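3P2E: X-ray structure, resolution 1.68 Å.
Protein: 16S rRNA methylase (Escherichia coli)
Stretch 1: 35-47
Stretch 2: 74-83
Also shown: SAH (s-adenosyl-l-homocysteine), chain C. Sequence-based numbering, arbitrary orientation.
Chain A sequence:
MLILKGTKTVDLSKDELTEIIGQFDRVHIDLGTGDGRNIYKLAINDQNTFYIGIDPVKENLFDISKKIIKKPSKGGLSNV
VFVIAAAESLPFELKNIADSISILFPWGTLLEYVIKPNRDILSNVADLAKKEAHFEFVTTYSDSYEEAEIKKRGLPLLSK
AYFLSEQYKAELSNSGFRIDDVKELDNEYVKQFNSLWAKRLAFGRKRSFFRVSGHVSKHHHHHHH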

# COMPACT_ATOMS: atom_id res chain seq x y z
N ASP A 35 3.94 -7.72 5.91
CA ASP A 35 4.90 -7.74 7.02
C ASP A 35 5.63 -6.44 7.33
O ASP A 35 6.47 -6.40 8.23
CB ASP A 35 5.92 -8.88 6.83
CG ASP A 35 6.84 -8.69 5.62
OD1 ASP A 35 6.94 -7.57 5.09
OD2 ASP A 35 7.48 -9.69 5.22
N GLY A 36 5.31 -5.39 6.59
CA GLY A 36 5.93 -4.09 6.82
C GLY A 36 7.34 -3.88 6.28
O GLY A 36 7.88 -2.78 6.40
N ARG A 37 7.93 -4.91 5.68
CA ARG A 37 9.28 -4.77 5.15
C ARG A 37 9.38 -3.88 3.92
O ARG A 37 10.37 -3.17 3.75
CB ARG A 37 9.88 -6.15 4.84
CG ARG A 37 10.18 -6.97 6.09
CD ARG A 37 10.84 -8.30 5.75
NE ARG A 37 10.97 -9.15 6.93
CZ ARG A 37 11.74 -8.88 7.97
NH1 ARG A 37 12.48 -7.77 7.99
NH2 ARG A 37 11.77 -9.71 9.01
N ASN A 38 8.37 -3.91 3.07
CA ASN A 38 8.40 -3.07 1.88
C ASN A 38 8.32 -1.61 2.26
O ASN A 38 9.06 -0.78 1.73
CB ASN A 38 7.24 -3.41 0.93
CG ASN A 38 7.37 -4.77 0.29
OD1 ASN A 38 8.49 -5.29 0.12
ND2 ASN A 38 6.24 -5.36 -0.09
N ILE A 39 7.43 -1.29 3.20
CA ILE A 39 7.24 0.08 3.64
C ILE A 39 8.47 0.57 4.40
O ILE A 39 8.83 1.74 4.32
CB ILE A 39 5.98 0.21 4.53
CG1 ILE A 39 5.51 1.67 4.56
CG2 ILE A 39 6.27 -0.28 5.93
CD1 ILE A 39 4.93 2.14 3.26
N TYR A 40 9.11 -0.34 5.14
CA TYR A 40 10.30 0.00 5.90
C TYR A 40 11.40 0.47 4.95
O TYR A 40 12.10 1.44 5.23
CB TYR A 40 10.81 -1.21 6.70
CG TYR A 40 11.98 -0.89 7.61
CD1 TYR A 40 11.77 -0.55 8.95
CD2 TYR A 40 13.29 -0.88 7.12
CE1 TYR A 40 12.84 -0.20 9.77
CE2 TYR A 40 14.36 -0.53 7.94
CZ TYR A 40 14.13 -0.19 9.26
OH TYR A 40 15.19 0.18 10.07
N LYS A 41 11.54 -0.22 3.82
CA LYS A 41 12.56 0.15 2.84
C LYS A 41 12.24 1.49 2.19
O LYS A 41 13.13 2.31 1.97
CB LYS A 41 12.69 -0.93 1.76
CG LYS A 41 13.77 -0.61 0.72
CD LYS A 41 13.96 -1.76 -0.27
CE LYS A 41 15.05 -1.44 -1.27
NZ LYS A 41 15.27 -2.54 -2.24
N LEU A 42 10.97 1.72 1.88
CA LEU A 42 10.59 3.00 1.27
C LEU A 42 10.89 4.14 2.23
O LEU A 42 11.44 5.18 1.84
CB LEU A 42 9.10 3.02 0.95
CG LEU A 42 8.60 2.09 -0.15
CD1 LEU A 42 7.10 2.27 -0.33
CD2 LEU A 42 9.34 2.40 -1.45
N ALA A 43 10.53 3.94 3.49
CA ALA A 43 10.71 4.93 4.54
C ALA A 43 12.17 5.24 4.83
O ALA A 43 12.54 6.39 5.02
CB ALA A 43 10.03 4.48 5.81
N ILE A 44 13.01 4.21 4.86
CA ILE A 44 14.42 4.41 5.14
C ILE A 44 15.08 5.21 4.01
O ILE A 44 16.07 5.91 4.24
CB ILE A 44 15.14 3.04 5.34
CG1 ILE A 44 16.56 3.24 5.87
CG2 ILE A 44 15.16 2.27 4.03
CD1 ILE A 44 17.60 3.57 4.81
N ASN A 45 14.53 5.14 2.80
CA ASN A 45 15.12 5.87 1.68
C ASN A 45 14.52 7.24 1.39
O ASN A 45 14.97 7.93 0.48
CB ASN A 45 15.07 5.01 0.41
CG ASN A 45 15.97 3.79 0.50
OD1 ASN A 45 15.50 2.65 0.53
ND2 ASN A 45 17.27 4.03 0.56
N ASP A 46 13.52 7.66 2.16
CA ASP A 46 12.89 8.96 1.94
C ASP A 46 12.31 9.50 3.24
O ASP A 46 11.19 9.16 3.62
CB ASP A 46 11.81 8.83 0.86
CG ASP A 46 10.99 10.09 0.67
OD1 ASP A 46 11.44 11.18 1.07
OD2 ASP A 46 9.88 9.98 0.11
N GLN A 47 13.07 10.36 3.91
CA GLN A 47 12.66 10.92 5.18
C GLN A 47 11.77 12.16 5.12
O GLN A 47 11.52 12.80 6.14
CB GLN A 47 13.89 11.20 6.04
CG GLN A 47 14.59 9.93 6.51
CD GLN A 47 13.72 9.12 7.46
OE1 GLN A 47 13.47 7.94 7.25
NE2 GLN A 47 13.25 9.78 8.52
N LYS A 74 19.50 2.09 16.03
CA LYS A 74 19.15 0.67 16.09
C LYS A 74 18.11 0.23 15.07
O LYS A 74 17.58 -0.88 15.15
CB LYS A 74 18.66 0.31 17.50
CG LYS A 74 19.78 0.18 18.53
CD LYS A 74 20.73 -0.95 18.16
CE LYS A 74 21.84 -1.12 19.19
NZ LYS A 74 22.69 0.10 19.29
N GLY A 75 17.82 1.09 14.10
CA GLY A 75 16.86 0.73 13.07
C GLY A 75 15.51 1.41 13.21
O GLY A 75 14.61 1.20 12.40
N GLY A 76 15.37 2.23 14.25
CA GLY A 76 14.12 2.93 14.46
C GLY A 76 13.86 3.94 13.36
O GLY A 76 14.80 4.44 12.74
N LEU A 77 12.59 4.22 13.10
CA LEU A 77 12.20 5.19 12.08
C LEU A 77 11.13 6.09 12.67
O LEU A 77 10.35 5.67 13.52
CB LEU A 77 11.64 4.48 10.84
CG LEU A 77 12.60 3.62 10.01
CD1 LEU A 77 11.83 2.99 8.85
CD2 LEU A 77 13.75 4.47 9.48
N SER A 78 11.09 7.34 12.21
CA SER A 78 10.10 8.28 12.71
C SER A 78 9.05 8.61 11.66
O SER A 78 8.14 9.39 11.92
CB SER A 78 10.79 9.58 13.14
OG SER A 78 11.77 9.34 14.14
N ASN A 79 9.17 8.00 10.48
CA ASN A 79 8.24 8.28 9.40
C ASN A 79 7.39 7.10 8.94
O ASN A 79 7.05 6.99 7.76
CB ASN A 79 9.00 8.89 8.20
CG ASN A 79 10.00 7.93 7.58
OD1 ASN A 79 10.61 7.10 8.26
ND2 ASN A 79 10.21 8.06 6.27
N VAL A 80 7.05 6.22 9.88
CA VAL A 80 6.23 5.05 9.58
C VAL A 80 5.21 4.78 10.68
O VAL A 80 5.52 4.91 11.86
CB VAL A 80 7.10 3.77 9.43
CG1 VAL A 80 6.21 2.56 9.11
CG2 VAL A 80 8.14 3.96 8.35
N VAL A 81 4.00 4.42 10.28
CA VAL A 81 2.96 4.05 11.23
C VAL A 81 2.21 2.89 10.60
O VAL A 81 1.99 2.87 9.38
CB VAL A 81 1.98 5.21 11.53
CG1 VAL A 81 1.19 5.59 10.28
CG2 VAL A 81 1.03 4.80 12.65
N PHE A 82 1.86 1.91 11.42
CA PHE A 82 1.12 0.74 10.95
C PHE A 82 -0.29 0.81 11.49
O PHE A 82 -0.52 0.85 12.70
CB PHE A 82 1.81 -0.55 11.41
CG PHE A 82 3.13 -0.79 10.72
CD1 PHE A 82 3.20 -0.84 9.33
CD2 PHE A 82 4.29 -0.98 11.46
CE1 PHE A 82 4.42 -1.06 8.68
CE2 PHE A 82 5.52 -1.21 10.81
CZ PHE A 82 5.57 -1.25 9.42
N VAL A 83 -1.24 0.85 10.57
CA VAL A 83 -2.66 0.95 10.88
C VAL A 83 -3.32 -0.41 10.70
O VAL A 83 -3.16 -1.07 9.67
CB VAL A 83 -3.33 1.97 9.93
CG1 VAL A 83 -4.84 1.94 10.11
CG2 VAL A 83 -2.77 3.35 10.20
N SAH C . 1.88 -5.95 0.13
CA SAH C . 2.30 -7.12 0.69
CB SAH C . 1.24 -8.21 0.47
CG SAH C . 1.28 -9.43 1.35
SD SAH C . 0.05 -10.66 1.08
C SAH C . 3.75 -7.47 0.16
O SAH C . 4.26 -8.09 0.99
OXT SAH C . 4.17 -7.17 -0.87
C5' SAH C . -1.59 -9.95 0.94
C4' SAH C . -1.83 -9.01 2.21
O4' SAH C . -3.09 -8.40 1.88
C3' SAH C . -1.99 -9.72 3.53
O3' SAH C . -1.04 -9.20 4.52
C2' SAH C . -3.50 -9.53 3.90
O2' SAH C . -3.80 -9.44 5.28
C1' SAH C . -3.87 -8.25 3.12
N9 SAH C . -5.34 -8.14 2.77
C8 SAH C . -6.15 -9.13 2.21
N7 SAH C . -7.41 -8.74 2.08
C5 SAH C . -7.37 -7.41 2.61
C6 SAH C . -8.48 -6.50 2.72
N6 SAH C . -9.73 -6.83 2.32
N1 SAH C . -8.15 -5.27 3.26
C2 SAH C . -6.85 -4.93 3.67
N3 SAH C . -5.78 -5.82 3.56
C4 SAH C . -6.14 -7.03 3.02

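What satisfies the one phenol in the contact? Y40 leaves the helix sideways, yet its chi1 of t carries the ring end across to the loop before the strand, where OH donates to G75 O at 2.6 Å. The acceptor lies at the ring edge, near its plane, so a face stays free for L77: CD1 sits 3.8 Å from the ring centroid, over that face, in a CH-pi contact.

How is the end of the helix tied to the other stretch? N79 points toward the helix, and its ND2 donates to A43 O at 3.1 Å with a nearly straight angle of 170°. A43 O also accepts from D46 N at 3.3 Å. D46 O lies as near, 3.0 Å from N79 ND2, but the angle is poor and no hydrogen bond results.

What packs beside these polar links? Apolar side chains do: A43 CB packs 3.2 Å from V80 CG2, and I39 CG2 meets the edge of the F82 ring at CE1, 3.4 Å away. G36 CA is 3.9 Å from F82 CE1; an ideal CB there would clash with CZ.

How does the helix begin? From the N-cap position, G36 O accepts from Y40 N at 3.0 Å, while R37 N donates to D35 OD1 at 2.9 Å.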